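Local coordinates for protein Trypsin/chymotrypsin inhibitor (Alocasia macrorrhizos, PDB 5YCZ) that inhibits the serine proteases trypsin and alpha-chymotrypsin as a plant Kunitz-type inhibitor that forms homodimers, at residues 35-41 with 82-86; 113-119 with 131-137; 17-23 with 175-181. All blocks are in the same frame, centred on the assembly; numbering follows the deposited sequence.

Interaction 1 (35-41 with 82-86)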
loop_
_atom_site.group_PDB
_atom_site.type_symbol
_atom_site.label_atom_id
_atom_site.label_comp_id
_atom_site.label_asym_id
_atom_site.label_seq_id
_atom_site.Cartn_x
_atom_site.Cartn_y
_atom_site.Cartn_z
ATOM N N PRO A 35 -10.847 -14.598 9.107
ATOM C CA PRO A 35 -10.823 -15.101 10.482
ATOM C C PRO A 35 -9.407 -15.092 11.025
ATOM O O PRO A 35 -8.428 -14.948 10.287
ATOM C CB PRO A 35 -11.371 -16.525 10.363
ATOM C CG PRO A 35 -12.154 -16.514 9.063
ATOM C CD PRO A 35 -11.399 -15.589 8.164
ATOM N N LYS A 36 -9.313 -15.227 12.344
ATOM C CA LYS A 36 -8.028 -15.100 13.016
ATOM C C LYS A 36 -7.007 -16.039 12.397
ATOM O O LYS A 36 -7.200 -17.260 12.372
ATOM C CB LYS A 36 -8.186 -15.384 14.511
ATOM C CG LYS A 36 -6.864 -15.467 15.255
ATOM C CD LYS A 36 -6.799 -14.496 16.435
ATOM C CE LYS A 36 -5.476 -14.662 17.216
ATOM N NZ LYS A 36 -4.303 -14.935 16.309
ATOM N N GLY A 37 -5.927 -15.458 11.877
ATOM C CA GLY A 37 -4.847 -16.232 11.307
ATOM C C GLY A 37 -5.111 -16.755 9.918
ATOM O O GLY A 37 -4.371 -17.629 9.449
ATOM N N SER A 38 -6.134 -16.261 9.240
ATOM C CA SER A 38 -6.404 -16.684 7.876
ATOM C C SER A 38 -5.715 -15.717 6.925
ATOM O O SER A 38 -5.714 -14.505 7.163
ATOM C CB SER A 38 -7.916 -16.713 7.615
ATOM O OG SER A 38 -8.249 -17.619 6.579
ATOM N N CYS A 39 -5.119 -16.244 5.857
ATOM C CA CYS A 39 -4.605 -15.378 4.805
ATOM C C CYS A 39 -5.010 -15.961 3.464
ATOM O O CYS A 39 -5.074 -17.184 3.324
ATOM C CB CYS A 39 -3.075 -15.221 4.862
ATOM S SG CYS A 39 -2.441 -14.126 6.205
ATOM N N PRO A 40 -5.298 -15.111 2.453
ATOM C CA PRO A 40 -5.185 -13.647 2.488
ATOM C C PRO A 40 -6.437 -12.971 3.030
ATOM O O PRO A 40 -7.467 -13.624 3.163
ATOM C CB PRO A 40 -4.971 -13.267 1.009
ATOM C CG PRO A 40 -5.238 -14.509 0.214
ATOM C CD PRO A 40 -5.787 -15.561 1.143
ATOM N N LEU A 41 -6.322 -11.687 3.361
ATOM C CA LEU A 41 -7.489 -10.881 3.672
ATOM C C LEU A 41 -8.314 -10.663 2.413
ATOM O O LEU A 41 -7.779 -10.621 1.298
ATOM C CB LEU A 41 -7.072 -9.534 4.261
ATOM C CG LEU A 41 -5.944 -9.603 5.291
ATOM C CD1 LEU A 41 -5.707 -8.227 5.848
ATOM C CD2 LEU A 41 -6.307 -10.559 6.412
ATOM N N THR A 82 -0.255 -4.884 6.801
ATOM C CA THR A 82 -1.276 -5.885 6.974
ATOM C C THR A 82 -0.609 -7.053 7.662
ATOM O O THR A 82 0.615 -7.202 7.603
ATOM C CB THR A 82 -1.848 -6.229 5.599
ATOM O OG1 THR A 82 -2.803 -5.232 5.216
ATOM C CG2 THR A 82 -2.443 -7.590 5.532
ATOM N N ARG A 83 -1.415 -7.865 8.337
ATOM C CA ARG A 83 -0.917 -9.081 8.962
ATOM C C ARG A 83 -0.620 -10.203 7.971
ATOM O O ARG A 83 -0.103 -11.251 8.383
ATOM C CB ARG A 83 -1.927 -9.578 10.006
ATOM C CG ARG A 83 -3.243 -10.090 9.436
ATOM C CD ARG A 83 -3.932 -10.946 10.483
ATOM N NE ARG A 83 -5.364 -11.110 10.277
ATOM C CZ ARG A 83 -5.899 -12.144 9.648
ATOM N NH1 ARG A 83 -5.099 -13.083 9.155
ATOM N NH2 ARG A 83 -7.224 -12.226 9.512
ATOM N N CYS A 84 -0.944 -10.030 6.695
ATOM C CA CYS A 84 -0.727 -11.025 5.661
ATOM C C CYS A 84 0.292 -10.506 4.660
ATOM O O CYS A 84 0.440 -9.294 4.481
ATOM C CB CYS A 84 -2.021 -11.380 4.923
ATOM S SG CYS A 84 -3.272 -12.254 5.932
ATOM N N PRO A 85 1.035 -11.405 4.014
ATOM C CA PRO A 85 2.159 -10.988 3.171
ATOM C C PRO A 85 1.789 -10.606 1.749
ATOM O O PRO A 85 2.647 -10.046 1.036
ATOM C CB PRO A 85 3.027 -12.241 3.169
ATOM C CG PRO A 85 1.998 -13.348 3.166
ATOM C CD PRO A 85 0.974 -12.872 4.149
ATOM N N GLN A 86 0.565 -10.937 1.321
ATOM C CA GLN A 86 0.077 -10.584 -0.005
ATOM C C GLN A 86 -0.094 -9.078 -0.117
ATOM O O GLN A 86 -0.365 -8.388 0.871
ATOM C CB GLN A 86 -1.269 -11.267 -0.288
ATOM C CG GLN A 86 -1.219 -12.777 -0.237
ATOM C CD GLN A 86 -1.417 -13.326 1.167
ATOM O OE1 GLN A 86 -1.960 -12.653 2.053
ATOM N NE2 GLN A 86 -0.990 -14.554 1.378
#
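Arg83 lays its guanidinium between Gly37 and Leu41: the backbone N of Gly37 lies over one face of the group, 3.7 Å from NH1, while Leu41 CD2 covers the opposite face, 3.6 Å from CZ. Arg83 NH1 donates a short hydrogen bond to Ser38 O (2.5 Å), which lies near the guanidinium plane; a weak one runs from NH2 to Pro35 O (3.1 Å). The two acceptors are brought together by a type II beta turn from Pro35 to Ser38, closed by Ser38 N to Pro35 O at 2.8 Å, with Gly37 at the position of positive phi. One guanidinium thus binds carbonyls from the first and last residues of the turn. Next to it the Cys39–Cys84 disulfide (SG to SG 2.1 Å, chi3 -93°) joins the segments covalently, and Leu41 CD2 rests on Cys84 SG at 3.5 Å. A cis peptide bond precedes Pro40, whose CB meets Gln86 OE1 at 3.2 Å. Leu41 CD1 also packs on Thr82 CG2 (3.3 Å). A disulfide between these two long loops is a familiar element of plant Kunitz inhibitors. Pro85 packs on Gly102 of the second subunit, so the cross-link lies beside the dimer interface. Residues 35-41 connect strands 30-33 and 42-45, and residues 82-86 follow strand 74-77; Leu32 of strand 30-33 touches both Leu41 and Thr82.

Interaction 2 (113-119 with 131-137)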
loop_
_atom_site.group_PDB
_atom_site.type_symbol
_atom_site.label_atom_id
_atom_site.label_comp_id
_atom_site.label_asym_id
_atom_site.label_seq_id
_atom_site.Cartn_x
_atom_site.Cartn_y
_atom_site.Cartn_z
ATOM N N ASN A 113 -7.227 -9.705 -13.510
ATOM C CA ASN A 113 -8.308 -9.619 -12.530
ATOM C C ASN A 113 -8.113 -8.539 -11.477
ATOM O O ASN A 113 -8.990 -8.375 -10.614
ATOM C CB ASN A 113 -8.488 -10.960 -11.837
ATOM C CG ASN A 113 -9.129 -11.971 -12.730
ATOM O OD1 ASN A 113 -8.697 -13.131 -12.810
ATOM N ND2 ASN A 113 -10.165 -11.538 -13.432
ATOM N N SER A 114 -7.009 -7.807 -11.501
ATOM C CA SER A 114 -6.886 -6.655 -10.624
ATOM C C SER A 114 -7.347 -5.355 -11.287
ATOM O O SER A 114 -7.151 -4.279 -10.715
ATOM C CB SER A 114 -5.441 -6.516 -10.123
ATOM O OG SER A 114 -4.507 -6.877 -11.119
ATOM N N ARG A 115 -7.969 -5.425 -12.461
ATOM C CA ARG A 115 -8.392 -4.224 -13.170
ATOM C C ARG A 115 -9.837 -3.895 -12.814
ATOM O O ARG A 115 -10.756 -4.674 -13.095
ATOM C CB ARG A 115 -8.242 -4.390 -14.678
ATOM C CG ARG A 115 -6.823 -4.233 -15.183
ATOM C CD ARG A 115 -6.633 -5.092 -16.421
ATOM N NE ARG A 115 -5.344 -4.845 -17.043
ATOM C CZ ARG A 115 -4.846 -5.569 -18.041
ATOM N NH1 ARG A 115 -5.528 -6.593 -18.530
ATOM N NH2 ARG A 115 -3.651 -5.279 -18.533
ATOM N N PHE A 116 -10.034 -2.729 -12.220
ATOM C CA PHE A 116 -11.361 -2.245 -11.895
ATOM C C PHE A 116 -11.584 -0.917 -12.609
ATOM O O PHE A 116 -10.632 -0.242 -13.014
ATOM C CB PHE A 116 -11.530 -2.091 -10.375
ATOM C CG PHE A 116 -11.344 -3.367 -9.620
ATOM C CD1 PHE A 116 -10.067 -3.845 -9.328
ATOM C CD2 PHE A 116 -12.438 -4.105 -9.212
ATOM C CE1 PHE A 116 -9.887 -5.032 -8.638
ATOM C CE2 PHE A 116 -12.271 -5.296 -8.521
ATOM C CZ PHE A 116 -10.994 -5.761 -8.222
ATOM N N ALA A 117 -12.856 -0.564 -12.787
ATOM C CA ALA A 117 -13.235 0.760 -13.252
ATOM C C ALA A 117 -14.308 1.313 -12.332
ATOM O O ALA A 117 -15.016 0.557 -11.663
ATOM C CB ALA A 117 -13.746 0.732 -14.692
ATOM N N ILE A 118 -14.414 2.640 -12.295
ATOM C CA ILE A 118 -15.446 3.337 -11.536
ATOM C C ILE A 118 -16.377 4.072 -12.491
ATOM O O ILE A 118 -15.936 4.694 -13.464
ATOM C CB ILE A 118 -14.843 4.322 -10.519
ATOM C CG1 ILE A 118 -13.915 3.585 -9.564
ATOM C CG2 ILE A 118 -15.946 5.035 -9.733
ATOM C CD1 ILE A 118 -12.754 4.432 -9.083
ATOM N N ARG A 119 -17.666 4.023 -12.185
ATOM C CA ARG A 119 -18.710 4.612 -13.006
ATOM C C ARG A 119 -19.724 5.288 -12.101
ATOM O O ARG A 119 -19.906 4.882 -10.950
ATOM C CB ARG A 119 -19.410 3.548 -13.871
ATOM C CG ARG A 119 -18.517 2.936 -14.924
ATOM C CD ARG A 119 -19.312 2.401 -16.110
ATOM N NE ARG A 119 -18.737 2.853 -17.375
ATOM C CZ ARG A 119 -17.724 2.248 -17.987
ATOM N NH1 ARG A 119 -17.178 1.157 -17.443
ATOM N NH2 ARG A 119 -17.263 2.732 -19.140
ATOM N N TYR A 131 -21.129 6.546 -7.099
ATOM C CA TYR A 131 -20.391 5.729 -8.037
ATOM C C TYR A 131 -20.568 4.268 -7.679
ATOM O O TYR A 131 -21.097 3.907 -6.622
ATOM C CB TYR A 131 -18.914 6.123 -8.070
ATOM C CG TYR A 131 -18.684 7.567 -8.475
ATOM C CD1 TYR A 131 -18.413 7.902 -9.799
ATOM C CD2 TYR A 131 -18.740 8.598 -7.533
ATOM C CE1 TYR A 131 -18.209 9.224 -10.175
ATOM C CE2 TYR A 131 -18.540 9.926 -7.904
ATOM C CZ TYR A 131 -18.280 10.229 -9.223
ATOM O OH TYR A 131 -18.082 11.534 -9.588
ATOM N N GLN A 132 -20.150 3.422 -8.604
ATOM C CA GLN A 132 -19.991 2.004 -8.352
ATOM C C GLN A 132 -18.628 1.573 -8.885
ATOM O O GLN A 132 -17.959 2.315 -9.616
ATOM C CB GLN A 132 -21.099 1.193 -9.015
ATOM C CG GLN A 132 -22.464 1.799 -8.932
ATOM C CD GLN A 132 -23.294 1.396 -10.123
ATOM O OE1 GLN A 132 -22.751 1.108 -11.196
ATOM N NE2 GLN A 132 -24.614 1.362 -9.948
ATOM N N ILE A 133 -18.216 0.360 -8.514
ATOM C CA ILE A 133 -16.991 -0.248 -9.015
ATOM C C ILE A 133 -17.359 -1.419 -9.903
ATOM O O ILE A 133 -18.223 -2.235 -9.556
ATOM C CB ILE A 133 -16.086 -0.707 -7.873
ATOM C CG1 ILE A 133 -15.818 0.491 -6.964
ATOM C CG2 ILE A 133 -14.818 -1.342 -8.437
ATOM C CD1 ILE A 133 -14.574 0.346 -6.136
ATOM N N GLU A 134 -16.715 -1.498 -11.050
ATOM C CA GLU A 134 -16.921 -2.599 -11.960
ATOM C C GLU A 134 -15.645 -3.405 -12.026
ATOM O O GLU A 134 -14.553 -2.850 -11.899
ATOM C CB GLU A 134 -17.299 -2.097 -13.340
ATOM C CG GLU A 134 -18.718 -1.562 -13.383
ATOM C CD GLU A 134 -19.357 -1.778 -14.729
ATOM O OE1 GLU A 134 -19.838 -2.916 -14.986
ATOM O OE2 GLU A 134 -19.351 -0.814 -15.529
ATOM N N VAL A 135 -15.800 -4.715 -12.193
ATOM C CA VAL A 135 -14.694 -5.628 -12.459
ATOM C C VAL A 135 -14.487 -5.688 -13.972
ATOM O O VAL A 135 -15.339 -6.206 -14.695
ATOM C CB VAL A 135 -14.999 -7.016 -11.892
ATOM C CG1 VAL A 135 -13.765 -7.888 -11.923
ATOM C CG2 VAL A 135 -15.573 -6.881 -10.494
ATOM N N CYS A 136 -13.366 -5.165 -14.474
ATOM C CA CYS A 136 -13.165 -5.063 -15.925
ATOM C C CYS A 136 -11.826 -5.655 -16.340
ATOM O O CYS A 136 -10.837 -4.936 -16.500
ATOM C CB CYS A 136 -13.267 -3.612 -16.404
ATOM S SG CYS A 136 -14.903 -2.861 -16.211
ATOM N N PRO A 137 -11.769 -6.963 -16.548
ATOM C CA PRO A 137 -10.484 -7.604 -16.850
ATOM C C PRO A 137 -9.750 -7.011 -18.034
ATOM O O PRO A 137 -8.526 -7.156 -18.113
ATOM C CB PRO A 137 -10.885 -9.058 -17.114
ATOM C CG PRO A 137 -12.071 -9.250 -16.268
ATOM C CD PRO A 137 -12.826 -7.946 -16.286
#
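Strands 116-119 and 131-135 pair antiparallel, and m rotamers at chi1 recur along both. Phe116 (chi1 -60°, chi2 80°) brings its ring beside Ile133 and Val135, with CD2 3.7 Å from Ile133 CG2 and CE2 4.2 Å from Val135 CG2; Val135 itself is t. Ile118 and Ile133 share this buried face and are likewise m, although chi2 of Ile118 lies between wells at 148°; Ile118 CG2 reaches Tyr131 CB at 3.6 Å. Leu74 and Ile76 of strand 74-77 and Leu155 of strand 153-159 pack against this face.

Ala117, Arg119, Gln132 and Glu134 point to the other face. There Glu134, with off-well chi2, and Arg119, with off-well chi3, form a long salt bridge, NH1 to OE2 3.5 Å. Arg115, extended from chi2 to chi4, donates a hydrogen bond from NH1 to Pro137 O (3.1 Å) and another to Gly110 O, and is salt-bridged to Glu61. Paired backbone hydrogen bonds set the register: Glu134 N to Ala117 O (2.7 Å) with Ala117 N to Glu134 O (3.0 Å), and Gln132 N to Arg119 O (2.8 Å) with Arg119 N to Gln132 O (3.1 Å). Cys136 N donates a hydrogen bond to Arg115 O (3.0 Å), and Cys136 SG forms a disulfide with Cys151. Such an antiparallel hairpin, one face turned to the core, is a building block of the beta-trefoil fold of Kunitz-type inhibitors.

Interaction 3 (17-23 with 175-181)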
loop_
_atom_site.group_PDB
_atom_site.type_symbol
_atom_site.label_atom_id
_atom_site.label_comp_id
_atom_site.label_asym_id
_atom_site.label_seq_id
_atom_site.Cartn_x
_atom_site.Cartn_y
_atom_site.Cartn_z
ATOM N N LEU A 17 -5.270 9.409 -0.522
ATOM C CA LEU A 17 -6.077 8.507 0.288
ATOM C C LEU A 17 -7.521 8.967 0.314
ATOM O O LEU A 17 -7.789 10.124 0.630
ATOM C CB LEU A 17 -5.560 8.441 1.723
ATOM C CG LEU A 17 -4.101 8.134 2.005
ATOM C CD1 LEU A 17 -3.969 7.711 3.459
ATOM C CD2 LEU A 17 -3.599 7.066 1.073
ATOM N N TYR A 18 -8.449 8.045 0.041
ATOM C CA TYR A 18 -9.878 8.324 0.080
ATOM C C TYR A 18 -10.617 7.178 0.763
ATOM O O TYR A 18 -10.324 6.009 0.521
ATOM C CB TYR A 18 -10.460 8.514 -1.330
ATOM C CG TYR A 18 -9.817 9.603 -2.171
ATOM C CD1 TYR A 18 -8.573 9.411 -2.770
ATOM C CD2 TYR A 18 -10.465 10.818 -2.384
ATOM C CE1 TYR A 18 -7.979 10.414 -3.534
ATOM C CE2 TYR A 18 -9.887 11.805 -3.150
ATOM C CZ TYR A 18 -8.648 11.600 -3.713
ATOM O OH TYR A 18 -8.074 12.585 -4.466
ATOM N N TYR A 19 -11.579 7.514 1.603
ATOM C CA TYR A 19 -12.458 6.531 2.204
ATOM C C TYR A 19 -13.635 6.251 1.273
ATOM O O TYR A 19 -14.206 7.179 0.691
ATOM C CB TYR A 19 -13.007 7.031 3.540
ATOM C CG TYR A 19 -12.004 7.276 4.650
ATOM C CD1 TYR A 19 -11.100 6.298 5.044
ATOM C CD2 TYR A 19 -12.006 8.485 5.344
ATOM C CE1 TYR A 19 -10.204 6.536 6.080
ATOM C CE2 TYR A 19 -11.124 8.727 6.383
ATOM C CZ TYR A 19 -10.224 7.755 6.744
ATOM O OH TYR A 19 -9.348 8.015 7.773
ATOM N N ALA A 20 -14.028 4.973 1.174
ATOM C CA ALA A 20 -15.176 4.574 0.355
ATOM C C ALA A 20 -16.410 4.464 1.241
ATOM O O ALA A 20 -16.813 3.382 1.659
ATOM C CB ALA A 20 -14.902 3.267 -0.378
ATOM N N THR A 21 -17.036 5.615 1.497
ATOM C CA THR A 21 -18.227 5.663 2.339
ATOM C C THR A 21 -19.427 5.077 1.616
ATOM O O THR A 21 -19.632 5.295 0.418
ATOM C CB THR A 21 -18.545 7.098 2.743
ATOM O OG1 THR A 21 -19.135 7.811 1.633
ATOM C CG2 THR A 21 -17.280 7.792 3.176
ATOM N N SER A 22 -20.246 4.366 2.355
ATOM C CA SER A 22 -21.403 3.728 1.756
ATOM C C SER A 22 -22.507 4.764 1.522
ATOM O O SER A 22 -22.906 5.479 2.444
ATOM C CB SER A 22 -21.864 2.587 2.655
ATOM O OG SER A 22 -23.261 2.437 2.576
ATOM N N VAL A 23 -22.976 4.864 0.279
ATOM C CA VAL A 23 -24.141 5.701 -0.018
ATOM C C VAL A 23 -25.341 5.268 0.822
ATOM O O VAL A 23 -25.863 6.043 1.628
ATOM C CB VAL A 23 -24.465 5.659 -1.519
ATOM C CG1 VAL A 23 -25.805 6.285 -1.766
ATOM C CG2 VAL A 23 -23.390 6.385 -2.290
ATOM N N THR A 175 -23.299 1.205 -4.030
ATOM C CA THR A 175 -22.943 2.551 -4.446
ATOM C C THR A 175 -22.210 3.259 -3.322
ATOM O O THR A 175 -22.496 3.043 -2.139
ATOM C CB THR A 175 -24.187 3.331 -4.847
ATOM O OG1 THR A 175 -25.222 3.090 -3.881
ATOM C CG2 THR A 175 -24.667 2.851 -6.197
ATOM N N ILE A 176 -21.252 4.109 -3.697
ATOM C CA ILE A 176 -20.334 4.701 -2.733
ATOM C C ILE A 176 -19.981 6.127 -3.134
ATOM O O ILE A 176 -20.091 6.518 -4.296
ATOM C CB ILE A 176 -19.041 3.867 -2.594
ATOM C CG1 ILE A 176 -18.444 3.598 -3.963
ATOM C CG2 ILE A 176 -19.315 2.553 -1.894
ATOM C CD1 ILE A 176 -16.984 3.827 -4.010
ATOM N N ARG A 177 -19.554 6.909 -2.142
ATOM C CA ARG A 177 -18.907 8.195 -2.339
ATOM C C ARG A 177 -17.485 8.115 -1.804
ATOM O O ARG A 177 -17.176 7.283 -0.951
ATOM C CB ARG A 177 -19.641 9.322 -1.613
ATOM C CG ARG A 177 -21.147 9.282 -1.720
ATOM C CD ARG A 177 -21.750 10.490 -0.997
ATOM N NE ARG A 177 -23.140 10.280 -0.606
ATOM C CZ ARG A 177 -24.189 10.682 -1.323
ATOM N NH1 ARG A 177 -24.006 11.314 -2.479
ATOM N NH2 ARG A 177 -25.423 10.446 -0.889
ATOM N N PHE A 178 -16.625 9.008 -2.283
ATOM C CA PHE A 178 -15.242 9.103 -1.833
ATOM C C PHE A 178 -15.040 10.328 -0.949
ATOM O O PHE A 178 -15.354 11.449 -1.353
ATOM C CB PHE A 178 -14.308 9.170 -3.035
ATOM C CG PHE A 178 -14.521 8.064 -3.989
ATOM C CD1 PHE A 178 -13.978 6.817 -3.748
ATOM C CD2 PHE A 178 -15.308 8.252 -5.108
ATOM C CE1 PHE A 178 -14.189 5.777 -4.632
ATOM C CE2 PHE A 178 -15.538 7.222 -5.994
ATOM C CZ PHE A 178 -14.977 5.982 -5.761
ATOM N N VAL A 179 -14.496 10.116 0.244
ATOM C CA VAL A 179 -14.204 11.183 1.190
ATOM C C VAL A 179 -12.698 11.256 1.339
ATOM O O VAL A 179 -12.064 10.286 1.773
ATOM C CB VAL A 179 -14.880 10.938 2.544
ATOM C CG1 VAL A 179 -14.365 11.917 3.567
ATOM C CG2 VAL A 179 -16.372 11.076 2.401
ATOM N N LYS A 180 -12.124 12.392 0.974
ATOM C CA LYS A 180 -10.673 12.495 1.004
ATOM C C LYS A 180 -10.167 12.452 2.442
ATOM O O LYS A 180 -10.889 12.757 3.401
ATOM C CB LYS A 180 -10.200 13.772 0.305
ATOM C CG LYS A 180 -8.719 13.773 -0.083
ATOM C CD LYS A 180 -8.437 14.855 -1.109
ATOM C CE LYS A 180 -6.984 15.314 -1.089
ATOM N NZ LYS A 180 -5.971 14.247 -1.396
ATOM N N VAL A 181 -8.917 12.036 2.581
ATOM C CA VAL A 181 -8.283 11.910 3.877
ATOM C C VAL A 181 -7.071 12.836 3.936
ATOM O O VAL A 181 -7.118 13.900 4.558
ATOM C CB VAL A 181 -7.880 10.456 4.148
ATOM C CG1 VAL A 181 -7.580 10.262 5.619
ATOM C CG2 VAL A 181 -8.982 9.497 3.688
HETATM O O HOH W 1 -5.382 11.806 0.571
#
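Ala20, Ile176 and Phe178 form the apolar centre where the first and last strands of this beta-trefoil, 18-22 and 176-180, pair antiparallel and bring the chain's two terminal regions together. Ala20 CB lies 4.2 Å from Ile176 CD1, and the Phe178 ring meets that of Phe58 nearly at right angles. Tyr18 extends the same face, CD2 to Phe178 CB 4.2 Å, with its hydroxyl hydrogen-bonded to Gln13 N. Ala20 also touches Leu56, in the predicted reactive bond.

Tyr19, Thr21, Arg177 and Val179 occupy the other face. Thr21 CG2 packs on Val179 CG2 (3.5 Å), and Val181 CG2 makes a CH-pi contact over the Tyr19 ring, 3.5 Å from its centroid.

Between the faces the backbones are laced together by hydrogen bonds from Tyr19 N to Val179 O (2.8 Å), Val179 N to Tyr19 O (3.0 Å) and Arg177 N to Thr21 O (3.0 Å). The return from Thr21 N to Arg177 O is weak, but Thr21 OG1, in its p rotamer, adds a hydrogen bond to that oxygen at 3.3 Å. Val23 N to Thr175 O (3.1 Å) extends the ladder. At the polar edge Val23 CG2 lies over the guanidinium of Arg177, which is salt-bridged to Asp130. At the far end a water accepts hydrogen bonds from Leu17 N at 2.6 Å and Lys180 NZ at 3.2 Å.

Interaction 3 closes the chain near its ends, and both other contacts are nested within the loop it closes, interaction 1 ahead of interaction 2. Interactions 2 and 3 touch, their centres 15 Å apart: Tyr131 O and Ile176 N, 2.9 Å apart, probably form a hydrogen bond, and Tyr131 CD2 packs on Phe178 CE2 at 3.8 Å. Interaction 1 stands off, its centre about 24 Å from each of the others. From the side chain of Leu56, in the predicted reactive bond, the side chains of Ala20 in interaction 3, Ile133 in interaction 2 and Thr82 in interaction 1 lie about 4, 6 and 11 Å away.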